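Imidazolonepropionase (Unidentified, PDB 2OOF) catalyses the hydrolytic opening of imidazolone-5-propanoate to N-formimidoyl-L-glutamate, the third step of histidine degradation. Local coordinates at residues A[208-213]-A[238-243]. Sequence-based numbering, arbitrary orientation.
Sequences ADAVDV and AVKGHM. With FE (Fe (III) ion), chain B.
Val211 and Val239 pair where the parallel strands 210-215 and 238-243 lie side by side in the amidohydrolase TIM barrel, within a beta-alpha-beta unit whose connecting helix 222-234 packs against Val211 and Val213. Val211 N donates to Ala238 O at 2.8 Å, while the return bond from Lys240 N to Val211 O is weak. The grip is tightest at the C-terminal end, where His242 N meets Val213 O at 2.6 Å, the shortest of the bonds across the pair. On the barrel's inner side, with CG opposite its own backbone N (chi1 -180°), Asp212 brings its carboxylate to the imidazole edge, the two planes 23° apart. Asp212 OD2 accepts a weak, bent bond from His242 ND1 at 2.8 Å, a second-shell contact that probably helps to set the ring's rotation. Lys240 crosses Asp212 with its aliphatic part, Lys240 CG lying 3.5 Å from Asp212 CB, and sends NZ on to Glu139. With an alanine in place of Asp212, His242 ND1 would probably lose this acceptor, and the ring's rotation would be fixed less firmly, the iron still holding NE2. By contrast, the N-terminal end is looser: a water bridges Asp209 O and Ala238 N in place of a direct bond. At the far end, His242 NE2 binds the iron at 2.3 Å, alongside His72 and Asp317.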
ATOM      1  N   ALA A 208      -6.945  13.967  -2.752  1.00 23.06           N
ATOM      2  CA  ALA A 208      -5.924  13.343  -1.921  1.00 25.33           C
ATOM      3  C   ALA A 208      -6.438  12.844  -0.573  1.00 26.44           C
ATOM      4  O   ALA A 208      -7.001  13.614   0.205  1.00 28.68           O
ATOM      5  CB  ALA A 208      -4.775  14.327  -1.698  1.00 23.59           C
ATOM      6  N   ASP A 209      -6.232  11.560  -0.292  1.00 25.81           N
ATOM      7  CA  ASP A 209      -6.674  10.989   0.977  1.00 25.34           C
ATOM      8  C   ASP A 209      -5.591  11.204   2.023  1.00 25.02           C
ATOM      9  O   ASP A 209      -5.871  11.222   3.218  1.00 26.08           O
ATOM     10  CB  ASP A 209      -6.969   9.494   0.835  1.00 23.14           C
ATOM     11  CG  ASP A 209      -8.093   9.220  -0.135  1.00 24.53           C
ATOM     12  OD1 ASP A 209      -9.091   9.975  -0.103  1.00 22.19           O
ATOM     13  OD2 ASP A 209      -7.990   8.252  -0.918  1.00 23.05           O
ATOM     14  N   ALA A 210      -4.354  11.365   1.565  1.00 23.65           N
ATOM     15  CA  ALA A 210      -3.229  11.604   2.464  1.00 22.23           C
ATOM     16  C   ALA A 210      -2.081  12.295   1.718  1.00 21.92           C
ATOM     17  O   ALA A 210      -2.095  12.394   0.491  1.00 22.09           O
ATOM     18  CB  ALA A 210      -2.748  10.283   3.064  1.00 20.25           C
ATOM     19  N   VAL A 211      -1.095  12.772   2.477  1.00 22.80           N
ATOM     20  CA  VAL A 211       0.077  13.442   1.927  1.00 23.34           C
ATOM     21  C   VAL A 211       1.334  12.692   2.384  1.00 25.98           C
ATOM     22  O   VAL A 211       1.427  12.281   3.538  1.00 27.21           O
ATOM     23  CB  VAL A 211       0.143  14.914   2.395  1.00 22.66           C
ATOM     24  CG1 VAL A 211       1.419  15.576   1.882  1.00 20.73           C
ATOM     25  CG2 VAL A 211      -1.085  15.668   1.885  1.00 22.01           C
ATOM     26  N   ASP A 212       2.298  12.528   1.477  1.00 28.51           N
ATOM     27  CA  ASP A 212       3.539  11.794   1.749  1.00 30.45           C
ATOM     28  C   ASP A 212       4.773  12.557   1.266  1.00 31.77           C
ATOM     29  O   ASP A 212       4.677  13.394   0.366  1.00 32.59           O
ATOM     30  CB  ASP A 212       3.443  10.429   1.060  1.00 31.06           C
ATOM     31  CG  ASP A 212       4.669   9.554   1.265  1.00 33.76           C
ATOM     32  OD1 ASP A 212       5.423   9.728   2.249  1.00 33.00           O
ATOM     33  OD2 ASP A 212       4.857   8.649   0.427  1.00 35.99           O
ATOM     34  N   VAL A 213       5.923  12.262   1.866  1.00 33.80           N
ATOM     35  CA  VAL A 213       7.176  12.936   1.524  1.00 33.44           C
ATOM     36  C   VAL A 213       8.352  11.972   1.433  1.00 36.94           C
ATOM     37  O   VAL A 213       8.441  10.985   2.171  1.00 36.26           O
ATOM     38  CB  VAL A 213       7.571  13.998   2.608  1.00 32.27           C
ATOM     39  CG1 VAL A 213       8.881  14.669   2.236  1.00 28.14           C
ATOM     40  CG2 VAL A 213       6.484  15.043   2.763  1.00 31.18           C
ATOM     41  N   ALA A 238      -4.465  13.456   6.172  1.00 32.97           N
ATOM     42  CA  ALA A 238      -3.584  12.564   6.910  1.00 32.01           C
ATOM     43  C   ALA A 238      -2.200  12.608   6.271  1.00 31.71           C
ATOM     44  O   ALA A 238      -2.069  12.992   5.105  1.00 31.52           O
ATOM     45  CB  ALA A 238      -4.143  11.150   6.874  1.00 29.85           C
ATOM     46  N   VAL A 239      -1.172  12.216   7.023  1.00 32.69           N
ATOM     47  CA  VAL A 239       0.199  12.230   6.509  1.00 33.27           C
ATOM     48  C   VAL A 239       0.955  10.918   6.706  1.00 34.46           C
ATOM     49  O   VAL A 239       0.528  10.047   7.461  1.00 33.45           O
ATOM     50  CB  VAL A 239       1.037  13.357   7.167  1.00 34.60           C
ATOM     51  CG1 VAL A 239       0.379  14.707   6.908  1.00 32.95           C
ATOM     52  CG2 VAL A 239       1.178  13.098   8.670  1.00 32.48           C
ATOM     53  N   LYS A 240       2.091  10.802   6.027  1.00 36.67           N
ATOM     54  CA  LYS A 240       2.939   9.618   6.098  1.00 39.61           C
ATOM     55  C   LYS A 240       4.268   9.990   5.443  1.00 40.73           C
ATOM     56  O   LYS A 240       4.408  11.098   4.920  1.00 40.44           O
ATOM     57  CB  LYS A 240       2.288   8.449   5.343  1.00 40.26           C
ATOM     58  CG  LYS A 240       2.256   8.637   3.833  1.00 41.71           C
ATOM     59  CD  LYS A 240       1.678   7.432   3.100  1.00 42.23           C
ATOM     60  CE  LYS A 240       0.186   7.287   3.332  1.00 42.70           C
ATOM     61  NZ  LYS A 240      -0.388   6.142   2.579  1.00 39.11           N
ATOM     62  N   GLY A 241       5.238   9.080   5.450  1.00 42.45           N
ATOM     63  CA  GLY A 241       6.514   9.415   4.839  1.00 43.29           C
ATOM     64  C   GLY A 241       7.440   8.306   4.376  1.00 44.40           C
ATOM     65  O   GLY A 241       7.406   7.182   4.875  1.00 44.17           O
ATOM     66  N   HIS A 242       8.268   8.641   3.389  1.00 44.69           N
ATOM     67  CA  HIS A 242       9.268   7.726   2.846  1.00 46.51           C
ATOM     68  C   HIS A 242      10.512   8.008   3.684  1.00 45.69           C
ATOM     69  O   HIS A 242      11.163   9.031   3.472  1.00 44.32           O
ATOM     70  CB  HIS A 242       9.597   8.072   1.384  1.00 49.08           C
ATOM     71  CG  HIS A 242       8.782   7.334   0.367  1.00 51.74           C
ATOM     72  ND1 HIS A 242       7.426   7.526   0.209  1.00 51.94           N
ATOM     73  CD2 HIS A 242       9.147   6.437  -0.580  1.00 52.53           C
ATOM     74  CE1 HIS A 242       6.993   6.782  -0.796  1.00 52.69           C
ATOM     75  NE2 HIS A 242       8.018   6.112  -1.291  1.00 53.08           N
HETATM   76  N   MSE A 243      10.861   7.146   4.633  1.00 46.17           N
HETATM   77  CA  MSE A 243      12.049   7.457   5.414  1.00 46.95           C
HETATM   78  C   MSE A 243      13.005   6.368   5.849  1.00 44.35           C
HETATM   79  O   MSE A 243      12.657   5.189   5.957  1.00 41.94           O
HETATM   80  CB  MSE A 243      11.675   8.288   6.633  1.00 54.01           C
HETATM   81  CG  MSE A 243      11.532   9.775   6.341  1.00 60.96           C
HETATM   82 SE   MSE A 243       9.793  10.234   6.894  1.00 69.22          SE
HETATM   83  CE  MSE A 243       9.594  12.019   6.190  1.00 65.94           C
TER
HETATM   84 FE    FE B 500       7.580   4.273  -2.593  1.00 36.00          FE
HETATM   85  O   HOH W   1      -6.761  12.547   5.127  1.00 32.79           O
HETATM   86  O   HOH W   2       9.918   3.819  -2.857  1.00 24.76           O